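Putative hemin storage protein (Bordetella bronchiseptica, PDB 6AU1) cleaves deacetylated poly-beta-1,6-N-acetylglucosamine through the glycoside hydrolase domain contained in this chain and can disrupt bacterial biofilms. Local coordinates at residues 94-99 / 160-165. Residues are numbered along the deposited sequence; the frame is centred on the assembly and turned at random.
With EDO (1,2-ethanediol), chain G.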
loop_
_atom_site.group_PDB
_atom_site.type_symbol
_atom_site.label_atom_id
_atom_site.label_comp_id
_atom_site.label_asym_id
_atom_site.label_seq_id
_atom_site.Cartn_x
_atom_site.Cartn_y
_atom_site.Cartn_z
ATOM N N LEU A 94 -2.469 4.715 -3.527
ATOM C CA LEU A 94 -1.538 5.312 -4.488
ATOM C C LEU A 94 -0.107 4.941 -4.100
ATOM O O LEU A 94 0.172 4.768 -2.925
ATOM C CB LEU A 94 -1.720 6.839 -4.502
ATOM C CG LEU A 94 -1.335 7.701 -5.704
ATOM C CD1 LEU A 94 -2.043 7.232 -6.980
ATOM C CD2 LEU A 94 -1.625 9.176 -5.406
ATOM N N PRO A 95 0.794 4.837 -5.085
ATOM C CA PRO A 95 2.210 4.626 -4.755
ATOM C C PRO A 95 2.774 5.799 -3.976
ATOM O O PRO A 95 2.285 6.919 -4.079
ATOM C CB PRO A 95 2.887 4.528 -6.128
ATOM C CG PRO A 95 1.780 4.177 -7.091
ATOM C CD PRO A 95 0.576 4.906 -6.538
ATOM N N VAL A 96 3.816 5.534 -3.204
ATOM C CA VAL A 96 4.542 6.585 -2.528
ATOM C C VAL A 96 5.658 7.113 -3.434
ATOM O O VAL A 96 5.943 8.315 -3.454
ATOM C CB VAL A 96 5.131 6.070 -1.204
ATOM C CG1 VAL A 96 5.873 7.200 -0.467
ATOM C CG2 VAL A 96 4.015 5.480 -0.314
ATOM N N LEU A 97 6.302 6.198 -4.161
ATOM C CA LEU A 97 7.516 6.505 -4.927
ATOM C C LEU A 97 7.464 6.121 -6.403
ATOM O O LEU A 97 8.095 6.788 -7.236
ATOM C CB LEU A 97 8.726 5.787 -4.314
ATOM C CG LEU A 97 9.035 6.037 -2.842
ATOM C CD1 LEU A 97 10.269 5.213 -2.494
ATOM C CD2 LEU A 97 9.255 7.525 -2.579
ATOM N N THR A 98 6.757 5.039 -6.739
ATOM C CA THR A 98 6.832 4.510 -8.111
ATOM C C THR A 98 5.905 5.249 -9.079
ATOM O O THR A 98 4.729 4.906 -9.214
ATOM C CB THR A 98 6.495 3.000 -8.190
ATOM O OG1 THR A 98 5.161 2.761 -7.709
ATOM C CG2 THR A 98 7.496 2.167 -7.391
ATOM N N PHE A 99 6.457 6.271 -9.719
ATOM C CA PHE A 99 5.793 6.980 -10.805
ATOM C C PHE A 99 6.771 7.089 -11.948
ATOM O O PHE A 99 7.794 7.763 -11.821
ATOM C CB PHE A 99 5.326 8.364 -10.352
ATOM C CG PHE A 99 4.365 8.317 -9.211
ATOM C CD1 PHE A 99 3.001 8.142 -9.447
ATOM C CD2 PHE A 99 4.819 8.417 -7.899
ATOM C CE1 PHE A 99 2.100 8.079 -8.379
ATOM C CE2 PHE A 99 3.931 8.359 -6.833
ATOM C CZ PHE A 99 2.564 8.191 -7.075
ATOM N N HIS A 160 0.844 2.751 -0.623
ATOM C CA HIS A 160 1.187 1.456 -1.228
ATOM C C HIS A 160 2.434 0.807 -0.643
ATOM O O HIS A 160 3.232 1.479 0.009
ATOM C CB HIS A 160 1.371 1.693 -2.737
ATOM C CG HIS A 160 1.489 0.449 -3.574
ATOM N ND1 HIS A 160 0.841 -0.731 -3.279
ATOM C CD2 HIS A 160 2.153 0.234 -4.739
ATOM C CE1 HIS A 160 1.109 -1.624 -4.216
ATOM N NE2 HIS A 160 1.912 -1.068 -5.109
ATOM N N ASP A 161 2.606 -0.491 -0.903
ATOM C CA ASP A 161 3.780 -1.228 -0.424
ATOM C C ASP A 161 5.041 -0.974 -1.261
ATOM O O ASP A 161 6.065 -1.618 -1.046
ATOM C CB ASP A 161 3.483 -2.744 -0.357
ATOM C CG ASP A 161 3.192 -3.391 -1.724
ATOM O OD1 ASP A 161 3.512 -2.822 -2.786
ATOM O OD2 ASP A 161 2.643 -4.518 -1.726
ATOM N N ASP A 162 4.991 -0.014 -2.184
ATOM C CA ASP A 162 6.171 0.278 -3.000
ATOM C C ASP A 162 7.209 1.050 -2.201
ATOM O O ASP A 162 8.361 1.136 -2.610
ATOM C CB ASP A 162 5.806 1.081 -4.254
ATOM C CG ASP A 162 5.412 2.500 -3.928
ATOM O OD1 ASP A 162 4.467 2.690 -3.130
ATOM O OD2 ASP A 162 6.047 3.432 -4.454
ATOM N N ALA A 163 6.781 1.611 -1.072
ATOM C CA ALA A 163 7.635 2.403 -0.195
ATOM C C ALA A 163 8.533 1.493 0.660
ATOM O O ALA A 163 8.286 1.252 1.848
ATOM C CB ALA A 163 6.781 3.313 0.682
ATOM N N VAL A 164 9.562 0.970 0.012
ATOM C CA VAL A 164 10.570 0.138 0.661
ATOM C C VAL A 164 11.937 0.637 0.235
ATOM O O VAL A 164 12.081 1.190 -0.851
ATOM C CB VAL A 164 10.450 -1.369 0.289
ATOM C CG1 VAL A 164 9.201 -1.979 0.883
ATOM C CG2 VAL A 164 10.487 -1.565 -1.236
ATOM N N LEU A 165 12.927 0.435 1.102
ATOM C CA LEU A 165 14.335 0.664 0.776
ATOM C C LEU A 165 15.136 -0.482 1.375
ATOM O O LEU A 165 14.886 -0.863 2.520
ATOM C CB LEU A 165 14.828 1.997 1.346
ATOM C CG LEU A 165 14.227 3.285 0.785
ATOM C CD1 LEU A 165 14.631 4.472 1.647
ATOM C CD2 LEU A 165 14.682 3.497 -0.668
HETATM C C1 EDO G . 6.289 -3.959 -4.395
HETATM O O1 EDO G . 5.493 -2.758 -4.400
HETATM C C2 EDO G . 7.612 -3.701 -3.681
HETATM O O2 EDO G . 7.378 -3.528 -2.278
#
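The carboxylate of Asp162 is held by three successive backbone amides of the facing loop, those of Val96, Leu97 and Thr98. OD1 accepts from Val96 N at 2.9 Å through its syn lone pair, in a nearly straight bond (170°). OD2 takes two amides: Leu97 N, 2.8 Å away, lies on its syn side, whereas Thr98 N at 2.9 Å meets it almost along the C-O axis. With CG set between its own backbone N and carbonyl carbon (chi1 71°), Asp162 sends both oxygens into the bend of 94-99. This grip fixes the rotation of the buried carboxylate.

Apolar contacts close the packing: Val96 CG2 rests on Ala163 CB at 3.7 Å, and Thr98 CG2 lies equally close to Asp162 CB. His160 N adds a bond to Leu94 O (3.1 Å), and the edge of the His160 ring faces Pro95 CA.

The start of the type I turn from His160 to Ala163 is more open: His160 and Asp161 are both partly exposed. Asp161 turns its CB away from 94-99, and an ethanediol, probably from the crystallisation liquor, binds here; its O1 donates to Asp161 OD1 and its O2 to the backbone O of Asp161, both at 2.6 Å, and it is also hydrogen-bonded to Tyr236 OH.

The two loops follow adjacent parallel strands, 89-94 and 156-159, at their C-terminal ends, where TIM-barrel hydrolases carry their active sites. Phe212 of helix 195-223 packs on Val96 and Leu97, while helix 135-151 covers Leu94 and Phe99.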